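Alpha-1,2-mannosyltransferase (Ktr4), putative (Neosartorya fumigata, PDB 7BOP) is a putative fungal mannosyltransferase of the GT-A clan that holds GDP and manganese in this structure. Local coordinates at residues 163-168 with 308-313; 224-229 with 276-281; 232-237 with 312-317. All coordinates share one frame; numbering follows the deposited sequence.

Contact 1. Residues 163-168 with 308-313. With GDP (guanosine-5'-diphosphate), chain H.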
loop_
_atom_site.group_PDB
_atom_site.type_symbol
_atom_site.label_atom_id
_atom_site.label_comp_id
_atom_site.label_asym_id
_atom_site.label_seq_id
_atom_site.Cartn_x
_atom_site.Cartn_y
_atom_site.Cartn_z
ATOM N N ASP A 163 15.865 -15.230 -1.391
ATOM C CA ASP A 163 15.459 -14.396 -2.520
ATOM C C ASP A 163 14.673 -15.183 -3.570
ATOM O O ASP A 163 14.968 -16.340 -3.826
ATOM C CB ASP A 163 16.675 -13.736 -3.160
ATOM C CG ASP A 163 16.289 -12.655 -4.137
ATOM O OD1 ASP A 163 16.012 -12.986 -5.314
ATOM O OD2 ASP A 163 16.246 -11.474 -3.732
ATOM N N LYS A 164 13.668 -14.536 -4.152
ATOM C CA LYS A 164 12.905 -15.084 -5.277
ATOM C C LYS A 164 12.775 -13.999 -6.322
ATOM O O LYS A 164 12.381 -12.877 -5.985
ATOM C CB LYS A 164 11.489 -15.454 -4.828
ATOM C CG LYS A 164 11.369 -16.740 -4.027
ATOM C CD LYS A 164 10.521 -16.572 -2.761
ATOM C CE LYS A 164 9.413 -17.616 -2.633
ATOM N NZ LYS A 164 9.846 -19.026 -2.884
ATOM N N LEU A 165 13.055 -14.332 -7.582
ATOM C CA LEU A 165 12.895 -13.377 -8.680
ATOM C C LEU A 165 11.470 -12.825 -8.731
ATOM O O LEU A 165 11.278 -11.645 -8.984
ATOM C CB LEU A 165 13.257 -14.014 -10.031
ATOM C CG LEU A 165 13.076 -13.128 -11.279
ATOM C CD1 LEU A 165 13.907 -11.853 -11.202
ATOM C CD2 LEU A 165 13.424 -13.923 -12.529
ATOM N N SER A 166 10.488 -13.688 -8.482
ATOM C CA SER A 166 9.080 -13.298 -8.512
ATOM C C SER A 166 8.741 -12.159 -7.540
ATOM O O SER A 166 7.907 -11.306 -7.853
ATOM C CB SER A 166 8.185 -14.511 -8.257
ATOM O OG SER A 166 8.405 -15.064 -6.979
ATOM N N TYR A 167 9.405 -12.122 -6.384
ATOM C CA TYR A 167 9.182 -11.040 -5.435
ATOM C C TYR A 167 9.583 -9.699 -6.041
ATOM O O TYR A 167 8.851 -8.706 -5.911
ATOM C CB TYR A 167 9.921 -11.267 -4.107
ATOM C CG TYR A 167 9.372 -10.380 -3.028
ATOM C CD1 TYR A 167 8.241 -10.757 -2.303
ATOM C CD2 TYR A 167 9.939 -9.132 -2.761
ATOM C CE1 TYR A 167 7.711 -9.935 -1.323
ATOM C CE2 TYR A 167 9.413 -8.302 -1.780
ATOM C CZ TYR A 167 8.295 -8.709 -1.070
ATOM O OH TYR A 167 7.758 -7.904 -0.101
ATOM N N HIS A 168 10.730 -9.687 -6.721
ATOM C CA HIS A 168 11.218 -8.485 -7.395
ATOM C C HIS A 168 10.252 -8.083 -8.519
ATOM O O HIS A 168 9.960 -6.903 -8.704
ATOM C CB HIS A 168 12.618 -8.695 -7.986
ATOM C CG HIS A 168 13.692 -8.982 -6.975
ATOM N ND1 HIS A 168 14.648 -8.057 -6.618
ATOM C CD2 HIS A 168 13.990 -10.109 -6.290
ATOM C CE1 HIS A 168 15.477 -8.598 -5.742
ATOM N NE2 HIS A 168 15.095 -9.839 -5.521
ATOM N N GLY A 308 17.617 -1.171 -9.618
ATOM C CA GLY A 308 17.442 -1.535 -8.224
ATOM C C GLY A 308 16.236 -2.381 -7.855
ATOM O O GLY A 308 16.241 -2.994 -6.789
ATOM N N PHE A 309 15.219 -2.456 -8.718
ATOM C CA PHE A 309 14.160 -3.460 -8.530
ATOM C C PHE A 309 14.688 -4.892 -8.582
ATOM O O PHE A 309 14.086 -5.792 -7.980
ATOM C CB PHE A 309 13.006 -3.284 -9.538
ATOM C CG PHE A 309 12.160 -2.071 -9.272
ATOM C CD1 PHE A 309 11.438 -1.961 -8.086
ATOM C CD2 PHE A 309 12.092 -1.026 -10.194
ATOM C CE1 PHE A 309 10.670 -0.831 -7.823
ATOM C CE2 PHE A 309 11.319 0.099 -9.937
ATOM C CZ PHE A 309 10.613 0.205 -8.753
ATOM N N PHE A 310 15.793 -5.102 -9.304
ATOM C CA PHE A 310 16.405 -6.427 -9.444
ATOM C C PHE A 310 17.737 -6.573 -8.745
ATOM O O PHE A 310 17.953 -7.586 -8.090
ATOM C CB PHE A 310 16.503 -6.802 -10.922
ATOM C CG PHE A 310 15.166 -6.906 -11.558
ATOM C CD1 PHE A 310 14.408 -8.054 -11.388
ATOM C CD2 PHE A 310 14.610 -5.825 -12.214
ATOM C CE1 PHE A 310 13.133 -8.142 -11.918
ATOM C CE2 PHE A 310 13.344 -5.910 -12.761
ATOM C CZ PHE A 310 12.599 -7.067 -12.604
ATOM N N TYR A 311 18.623 -5.586 -8.866
ATOM C CA TYR A 311 19.942 -5.662 -8.206
ATOM C C TYR A 311 19.872 -5.385 -6.712
ATOM O O TYR A 311 20.771 -5.770 -5.955
ATOM C CB TYR A 311 20.957 -4.734 -8.879
ATOM C CG TYR A 311 21.063 -4.911 -10.388
ATOM C CD1 TYR A 311 21.058 -6.185 -10.975
ATOM C CD2 TYR A 311 21.179 -3.804 -11.228
ATOM C CE1 TYR A 311 21.163 -6.348 -12.354
ATOM C CE2 TYR A 311 21.284 -3.956 -12.609
ATOM C CZ TYR A 311 21.273 -5.225 -13.166
ATOM O OH TYR A 311 21.377 -5.371 -14.525
ATOM N N GLU A 312 18.812 -4.700 -6.288
ATOM C CA GLU A 312 18.470 -4.591 -4.879
ATOM C C GLU A 312 17.072 -5.180 -4.776
ATOM O O GLU A 312 16.668 -5.897 -5.690
ATOM C CB GLU A 312 18.602 -3.135 -4.410
ATOM C CG GLU A 312 20.054 -2.698 -4.399
ATOM C CD GLU A 312 20.274 -1.222 -4.121
ATOM O OE1 GLU A 312 19.425 -0.548 -3.489
ATOM O OE2 GLU A 312 21.349 -0.725 -4.522
ATOM N N ARG A 313 16.330 -4.912 -3.704
ATOM C CA ARG A 313 14.967 -5.430 -3.596
ATOM C C ARG A 313 14.040 -4.284 -3.220
ATOM O O ARG A 313 13.335 -4.332 -2.210
ATOM C CB ARG A 313 14.902 -6.577 -2.580
ATOM C CG ARG A 313 13.665 -7.463 -2.722
ATOM C CD ARG A 313 13.015 -7.766 -1.385
ATOM N NE ARG A 313 12.459 -6.550 -0.783
ATOM C CZ ARG A 313 11.736 -6.503 0.333
ATOM N NH1 ARG A 313 11.442 -7.610 1.009
ATOM N NH2 ARG A 313 11.296 -5.328 0.767
HETATM P PB GDP H . 4.580 -9.812 1.459
HETATM O O1B GDP H . 5.055 -10.940 2.328
HETATM O O2B GDP H . 3.150 -9.334 1.768
HETATM O O3B GDP H . 5.562 -8.675 1.259
HETATM O O3A GDP H . 4.536 -10.545 0.008
HETATM P PA GDP H . 3.311 -11.438 -0.571
HETATM O O1A GDP H . 3.794 -12.840 -0.859
HETATM O O2A GDP H . 2.064 -11.182 0.304
HETATM O "O5'" GDP H . 3.194 -10.698 -1.995
HETATM C "C5'" GDP H . 2.600 -9.404 -2.111
HETATM C "C4'" GDP H . 1.368 -9.473 -3.008
HETATM O "O4'" GDP H . 1.767 -9.871 -4.324
HETATM C "C3'" GDP H . 0.335 -10.507 -2.584
HETATM O "O3'" GDP H . -0.955 -10.017 -2.986
HETATM C "C2'" GDP H . 0.725 -11.769 -3.337
HETATM O "O2'" GDP H . -0.396 -12.617 -3.585
HETATM C "C1'" GDP H . 1.301 -11.189 -4.625
HETATM N N9 GDP H . 2.423 -11.907 -5.278
HETATM C C8 GDP H . 3.720 -12.022 -4.877
HETATM N N7 GDP H . 4.436 -12.712 -5.796
HETATM C C5 GDP H . 3.604 -13.038 -6.805
HETATM C C6 GDP H . 3.698 -13.761 -8.091
HETATM O O6 GDP H . 4.789 -14.244 -8.433
HETATM N N1 GDP H . 2.594 -13.874 -8.860
HETATM C C2 GDP H . 1.403 -13.335 -8.491
HETATM N N2 GDP H . 0.311 -13.472 -9.285
HETATM N N3 GDP H . 1.247 -12.670 -7.319
HETATM C C4 GDP H . 2.287 -12.492 -6.466
#
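His168 lies with one face of its imidazole against the aliphatic part of Arg313, whose CG stands 4.0 Å from the ring centroid and 23° off the ring normal, a CH-pi contact. The rim of the same ring is gripped from two sides. His168 ND1 donates to Phe309 O at 2.7 Å, with the acceptor exactly in the ring plane, while His168 NE2 gives Asp163 OD2 a nearly straight bond of 2.7 Å and 175° to its syn lone pair. Two in-plane acceptors on different nitrogens fix the ring's rotation; bonds through both nitrogens and the nearby carboxylate may favour a protonated imidazole, and Tyr161 OH is a second partner of Asp163 OD2. Beyond CG the arginine chain bends at chi2 and chi3, which brings the guanidinium over to Tyr167: Tyr167 CE2 sits above one guanidinium face, 3.5 Å from Arg313 NH1, with the two planes 35° apart. The arginine chain crosses the phenol obliquely, and the phenol hydroxyl donates to the phosphate, Tyr167 OH to GDP O3B at 2.7 Å. At the other end Leu165 CD1 meets the edge of the Phe310 ring, 3.8 Å from Phe310 CD1. The contact joins the first turn of helix 165-177, on the GDP pocket, to the short, weakly bonded helix at about 308-311, while helix 144-157 adds Phe147 edge-to-face against His168.

Contact 2. Residues 224-229 with 276-281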
loop_
_atom_site.group_PDB
_atom_site.type_symbol
_atom_site.label_atom_id
_atom_site.label_comp_id
_atom_site.label_asym_id
_atom_site.label_seq_id
_atom_site.Cartn_x
_atom_site.Cartn_y
_atom_site.Cartn_z
ATOM N N LEU A 224 5.448 2.000 8.472
ATOM C CA LEU A 224 6.526 1.178 9.030
ATOM C C LEU A 224 7.905 1.614 8.575
ATOM O O LEU A 224 8.065 2.200 7.509
ATOM C CB LEU A 224 6.380 -0.277 8.560
ATOM C CG LEU A 224 5.107 -1.070 8.837
ATOM C CD1 LEU A 224 5.271 -2.477 8.296
ATOM C CD2 LEU A 224 4.816 -1.141 10.318
ATOM N N PHE A 225 8.911 1.249 9.371
ATOM C CA PHE A 225 10.298 1.203 8.908
ATOM C C PHE A 225 10.495 0.005 7.963
ATOM O O PHE A 225 9.780 -1.003 8.050
ATOM C CB PHE A 225 11.263 1.106 10.106
ATOM C CG PHE A 225 11.339 2.367 10.906
ATOM C CD1 PHE A 225 12.245 3.360 10.568
ATOM C CD2 PHE A 225 10.486 2.588 11.974
ATOM C CE1 PHE A 225 12.314 4.544 11.292
ATOM C CE2 PHE A 225 10.541 3.771 12.700
ATOM C CZ PHE A 225 11.456 4.751 12.361
ATOM N N ASP A 226 11.442 0.131 7.046
ATOM C CA ASP A 226 11.834 -0.967 6.165
ATOM C C ASP A 226 13.216 -1.474 6.551
ATOM O O ASP A 226 13.905 -0.884 7.390
ATOM C CB ASP A 226 11.833 -0.531 4.697
ATOM C CG ASP A 226 11.395 -1.648 3.741
ATOM O OD1 ASP A 226 11.512 -2.842 4.094
ATOM O OD2 ASP A 226 10.934 -1.320 2.632
ATOM N N ASP A 227 13.602 -2.571 5.925
ATOM C CA ASP A 227 14.960 -3.088 6.007
ATOM C C ASP A 227 15.878 -2.271 5.077
ATOM O O ASP A 227 15.736 -2.358 3.856
ATOM C CB ASP A 227 14.948 -4.561 5.594
ATOM C CG ASP A 227 16.320 -5.212 5.664
ATOM O OD1 ASP A 227 17.307 -4.556 6.051
ATOM O OD2 ASP A 227 16.408 -6.397 5.301
ATOM N N PRO A 228 16.830 -1.496 5.641
ATOM C CA PRO A 228 17.751 -0.706 4.794
ATOM C C PRO A 228 18.518 -1.513 3.749
ATOM O O PRO A 228 18.853 -0.970 2.694
ATOM C CB PRO A 228 18.754 -0.101 5.794
ATOM C CG PRO A 228 18.146 -0.266 7.140
ATOM C CD PRO A 228 17.184 -1.410 7.070
ATOM N N LYS A 229 18.794 -2.792 4.030
ATOM C CA LYS A 229 19.505 -3.662 3.079
ATOM C C LYS A 229 18.755 -3.892 1.766
ATOM O O LYS A 229 19.377 -4.262 0.777
ATOM C CB LYS A 229 19.789 -5.032 3.695
ATOM C CG LYS A 229 20.761 -4.975 4.869
ATOM C CD LYS A 229 21.138 -6.367 5.373
ATOM C CE LYS A 229 19.943 -7.188 5.821
ATOM N NZ LYS A 229 19.105 -6.530 6.860
ATOM N N THR A 276 13.602 5.117 5.578
ATOM C CA THR A 276 13.043 3.796 5.237
ATOM C C THR A 276 11.552 3.690 5.550
ATOM O O THR A 276 10.936 2.664 5.250
ATOM C CB THR A 276 13.777 2.588 5.872
ATOM O OG1 THR A 276 13.388 2.443 7.247
ATOM C CG2 THR A 276 15.294 2.705 5.715
ATOM N N CYS A 277 10.962 4.743 6.110
ATOM C CA CYS A 277 9.558 4.715 6.472
ATOM C C CYS A 277 8.683 4.736 5.224
ATOM O O CYS A 277 8.996 5.391 4.222
ATOM C CB CYS A 277 9.195 5.868 7.396
ATOM S SG CYS A 277 10.008 5.698 8.995
ATOM N N HIS A 278 7.595 3.983 5.296
ATOM C CA HIS A 278 6.741 3.800 4.155
ATOM C C HIS A 278 5.344 3.463 4.606
ATOM O O HIS A 278 5.131 2.890 5.684
ATOM C CB HIS A 278 7.299 2.687 3.256
ATOM C CG HIS A 278 7.442 1.358 3.937
ATOM N ND1 HIS A 278 8.568 1.007 4.655
ATOM C CD2 HIS A 278 6.613 0.288 3.994
ATOM C CE1 HIS A 278 8.420 -0.218 5.125
ATOM N NE2 HIS A 278 7.246 -0.678 4.734
ATOM N N PHE A 279 4.396 3.826 3.756
ATOM C CA PHE A 279 3.017 3.391 3.894
ATOM C C PHE A 279 3.030 1.913 3.554
ATOM O O PHE A 279 3.680 1.504 2.589
ATOM C CB PHE A 279 2.134 4.152 2.914
ATOM C CG PHE A 279 2.247 5.649 3.039
ATOM C CD1 PHE A 279 1.862 6.292 4.209
ATOM C CD2 PHE A 279 2.729 6.412 1.985
ATOM C CE1 PHE A 279 1.960 7.667 4.327
ATOM C CE2 PHE A 279 2.830 7.784 2.094
ATOM C CZ PHE A 279 2.440 8.417 3.260
ATOM N N TRP A 280 2.353 1.098 4.350
ATOM C CA TRP A 280 2.485 -0.340 4.195
ATOM C C TRP A 280 1.536 -0.812 3.095
ATOM O O TRP A 280 0.355 -1.063 3.334
ATOM C CB TRP A 280 2.251 -1.076 5.517
ATOM C CG TRP A 280 2.917 -2.413 5.582
ATOM C CD1 TRP A 280 4.043 -2.808 4.909
ATOM C CD2 TRP A 280 2.537 -3.520 6.399
ATOM N NE1 TRP A 280 4.371 -4.086 5.236
ATOM C CE2 TRP A 280 3.473 -4.556 6.156
ATOM C CE3 TRP A 280 1.495 -3.749 7.293
ATOM C CZ2 TRP A 280 3.395 -5.802 6.781
ATOM C CZ3 TRP A 280 1.419 -4.991 7.926
ATOM C CH2 TRP A 280 2.362 -6.001 7.660
ATOM N N SER A 281 2.103 -0.942 1.901
ATOM C CA SER A 281 1.348 -0.989 0.646
ATOM C C SER A 281 0.480 -2.223 0.391
ATOM O O SER A 281 -0.276 -2.232 -0.587
ATOM C CB SER A 281 2.306 -0.816 -0.525
ATOM O OG SER A 281 3.142 -1.953 -0.637
#
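Leu224 sets its CD1 methyl on the indole of Trp280, 3.4 Å from the centroid of the five-membered ring and 4° off its normal, a CH-pi contact pointing almost straight at the face. The backbones pair at Leu224 and His278, an antiparallel hydrogen-bonded pair in which Leu224 N reaches His278 O and His278 N returns to Leu224 O, each at 2.9 Å. At His278 a chi1 of 59° holds CG between the backbone N and the carbonyl carbon, folding the ring back toward Thr276, in the loop before the strand. His278 ND1 then bonds Thr276 O at 3.0 Å and 174°, in the planes of both ring and carbonyl, and Leu224 O is left over the imidazole face. Thr276 OG1 accepts from Asp226 N at 3.0 Å, continuing the pairing through a side chain where the strand ends. Cys277 SG, in disulfide with Cys375, lies over one face of the Phe225 ring, 3.7 Å from its centroid. Past the pair, Asp227 OD1 accepts from Lys229 N in an Asx turn and also takes Lys229 NZ in a salt bridge. His278 and Trp280 hydrogen-bond a glycerol, probably from the crystallisation liquor. Trp280 also meets His343, a manganese ligand; the short strand 278-279, pairing with the end of strand 218-224 in the mixed sheet, thus leads to the nucleotide-metal site, consistent with a GT-A fold.

Contact 3. Residues 232-237 with 312-317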
loop_
_atom_site.group_PDB
_atom_site.type_symbol
_atom_site.label_atom_id
_atom_site.label_comp_id
_atom_site.label_asym_id
_atom_site.label_seq_id
_atom_site.Cartn_x
_atom_site.Cartn_y
_atom_site.Cartn_z
ATOM N N PRO A 232 19.481 0.183 -0.384
ATOM C CA PRO A 232 20.603 1.093 -0.112
ATOM C C PRO A 232 20.840 2.239 -1.117
ATOM O O PRO A 232 21.213 3.318 -0.686
ATOM C CB PRO A 232 21.815 0.150 -0.021
ATOM C CG PRO A 232 21.411 -1.059 -0.769
ATOM C CD PRO A 232 19.944 -1.209 -0.488
ATOM N N THR A 233 20.613 2.035 -2.413
ATOM C CA THR A 233 20.774 3.132 -3.391
ATOM C C THR A 233 19.467 3.799 -3.839
ATOM O O THR A 233 19.484 4.648 -4.736
ATOM C CB THR A 233 21.579 2.703 -4.644
ATOM O OG1 THR A 233 20.883 1.679 -5.365
ATOM C CG2 THR A 233 22.968 2.208 -4.258
ATOM N N LEU A 234 18.344 3.454 -3.208
ATOM C CA LEU A 234 17.049 4.024 -3.605
ATOM C C LEU A 234 17.035 5.538 -3.427
ATOM O O LEU A 234 16.682 6.265 -4.356
ATOM C CB LEU A 234 15.896 3.377 -2.824
ATOM C CG LEU A 234 14.479 3.871 -3.127
ATOM C CD1 LEU A 234 14.188 3.830 -4.627
ATOM C CD2 LEU A 234 13.482 3.019 -2.355
ATOM N N TRP A 235 17.448 6.016 -2.259
ATOM C CA TRP A 235 17.470 7.459 -2.008
ATOM C C TRP A 235 18.526 8.195 -2.843
ATOM O O TRP A 235 18.228 9.262 -3.409
ATOM C CB TRP A 235 17.603 7.774 -0.516
ATOM C CG TRP A 235 17.369 9.220 -0.189
ATOM C CD1 TRP A 235 18.284 10.112 0.273
ATOM C CD2 TRP A 235 16.145 9.942 -0.327
ATOM N NE1 TRP A 235 17.711 11.344 0.440
ATOM C CE2 TRP A 235 16.396 11.271 0.073
ATOM C CE3 TRP A 235 14.852 9.591 -0.737
ATOM C CZ2 TRP A 235 15.405 12.250 0.076
ATOM C CZ3 TRP A 235 13.873 10.561 -0.737
ATOM C CH2 TRP A 235 14.151 11.877 -0.334
ATOM N N PRO A 236 19.755 7.639 -2.933
ATOM C CA PRO A 236 20.714 8.224 -3.871
ATOM C C PRO A 236 20.169 8.356 -5.304
ATOM O O PRO A 236 20.328 9.413 -5.914
ATOM C CB PRO A 236 21.890 7.259 -3.800
ATOM C CG PRO A 236 21.892 6.841 -2.362
ATOM C CD PRO A 236 20.430 6.725 -1.985
ATOM N N GLU A 237 19.507 7.319 -5.809
ATOM C CA GLU A 237 18.914 7.369 -7.155
ATOM C C GLU A 237 17.773 8.373 -7.242
ATOM O O GLU A 237 17.642 9.091 -8.239
ATOM C CB GLU A 237 18.448 5.986 -7.613
ATOM C CG GLU A 237 19.584 5.027 -7.946
ATOM C CD GLU A 237 20.422 5.444 -9.151
ATOM O OE1 GLU A 237 20.006 6.363 -9.910
ATOM O OE2 GLU A 237 21.503 4.839 -9.348
ATOM N N GLU A 312 18.812 -4.700 -6.288
ATOM C CA GLU A 312 18.470 -4.591 -4.879
ATOM C C GLU A 312 17.072 -5.180 -4.776
ATOM O O GLU A 312 16.668 -5.897 -5.690
ATOM C CB GLU A 312 18.602 -3.135 -4.410
ATOM C CG GLU A 312 20.054 -2.698 -4.399
ATOM C CD GLU A 312 20.274 -1.222 -4.121
ATOM O OE1 GLU A 312 19.425 -0.548 -3.489
ATOM O OE2 GLU A 312 21.349 -0.725 -4.522
ATOM N N ARG A 313 16.330 -4.912 -3.704
ATOM C CA ARG A 313 14.967 -5.430 -3.596
ATOM C C ARG A 313 14.040 -4.284 -3.220
ATOM O O ARG A 313 13.335 -4.332 -2.210
ATOM C CB ARG A 313 14.902 -6.577 -2.580
ATOM C CG ARG A 313 13.665 -7.463 -2.722
ATOM C CD ARG A 313 13.015 -7.766 -1.385
ATOM N NE ARG A 313 12.459 -6.550 -0.783
ATOM C CZ ARG A 313 11.736 -6.503 0.333
ATOM N NH1 ARG A 313 11.442 -7.610 1.009
ATOM N NH2 ARG A 313 11.296 -5.328 0.767
ATOM N N TRP A 314 14.055 -3.248 -4.056
ATOM C CA TRP A 314 13.244 -2.060 -3.815
ATOM C C TRP A 314 11.782 -2.453 -3.753
ATOM O O TRP A 314 11.234 -2.929 -4.746
ATOM C CB TRP A 314 13.448 -1.020 -4.928
ATOM C CG TRP A 314 14.833 -0.415 -4.986
ATOM C CD1 TRP A 314 15.806 -0.483 -4.025
ATOM C CD2 TRP A 314 15.372 0.379 -6.041
ATOM N NE1 TRP A 314 16.925 0.195 -4.428
ATOM C CE2 TRP A 314 16.685 0.742 -5.661
ATOM C CE3 TRP A 314 14.888 0.800 -7.288
ATOM C CZ2 TRP A 314 17.512 1.526 -6.479
ATOM C CZ3 TRP A 314 15.715 1.573 -8.100
ATOM C CH2 TRP A 314 17.013 1.924 -7.692
ATOM N N GLY A 315 11.166 -2.274 -2.583
ATOM C CA GLY A 315 9.749 -2.560 -2.406
ATOM C C GLY A 315 8.888 -1.511 -3.097
ATOM O O GLY A 315 9.286 -0.357 -3.231
ATOM N N ASP A 316 7.698 -1.909 -3.529
ATOM C CA ASP A 316 6.712 -0.929 -4.000
ATOM C C ASP A 316 6.246 0.020 -2.896
ATOM O O ASP A 316 5.856 1.157 -3.173
ATOM C CB ASP A 316 5.506 -1.604 -4.668
ATOM C CG ASP A 316 4.825 -2.595 -3.768
ATOM O OD1 ASP A 316 5.313 -3.732 -3.687
ATOM O OD2 ASP A 316 3.820 -2.225 -3.146
ATOM N N ALA A 317 6.303 -0.416 -1.643
ATOM C CA ALA A 317 5.900 0.467 -0.542
ATOM C C ALA A 317 6.835 1.697 -0.409
ATOM O O ALA A 317 6.357 2.836 -0.472
ATOM C CB ALA A 317 5.772 -0.310 0.757
#
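Thr233 and Glu312 form the polar clamp of this contact. Thr233 N donates to Glu312 OE1 on its syn side at 3.0 Å and 169°, and Thr233 OG1 donates to Glu312 OE2 at 2.6 Å from above the carboxylate plane. A second donor, Trp314 NE1, reaches Glu312 OE1 at 2.8 Å, again from above that plane, so the carboxylate is held at both oxygens and one of them is gripped twice. An extended chi2 (172°) stretches Glu312 across to the threonine, where its tip also meets the ring of Pro232, with Pro232 CD 3.1 Å from Glu312 OE1. The closely packed part is the buried pair Leu234 and Trp314, where two carbons meet the indole: Leu234 CB makes a CH-pi contact over the face, 4.0 Å from the five-membered ring's centroid, and Leu234 CD1 is 3.9 Å from Trp314 CD2. Leu303 of helix 294-306 touches both residues. The partly exposed Glu237 offers the indole CG alone, 4.0 Å from Trp314 CH2, and turns its carboxylate to Lys240. Pro232 and Thr233 are partly exposed too. Thr233 is the N-cap residue of helix 234-244, although its side chain makes no capping bond. Geometrically this is a helix start tied by a bidentate carboxylate to the loop that leads into helix 316-327.

Contact 2 is buried, whereas contacts 1 and 3 are partly buried and lie farther from the chain centre. Contacts 1 and 3 end on the same stretch and share Glu312 and Arg313, which work in opposite directions: the arginine side chain serves helix 165-177, the glutamate serves helix 234-244. The Trp314 indole packs on Gly308, bringing the two together. Contact 2 meets contact 3 where Ser281 OG lies 2.6 Å from Asp316 OD2, a probable hydrogen bond, and where His278 packs on Ala317. Their chemistry follows their place: strand pairing with a disulfide in contact 2, a histidine hydrogen-bonded through both nitrogens, next to the tyrosine that reaches GDP, in contact 1, and a carboxylate clamp on a partly exposed helix start in contact 3.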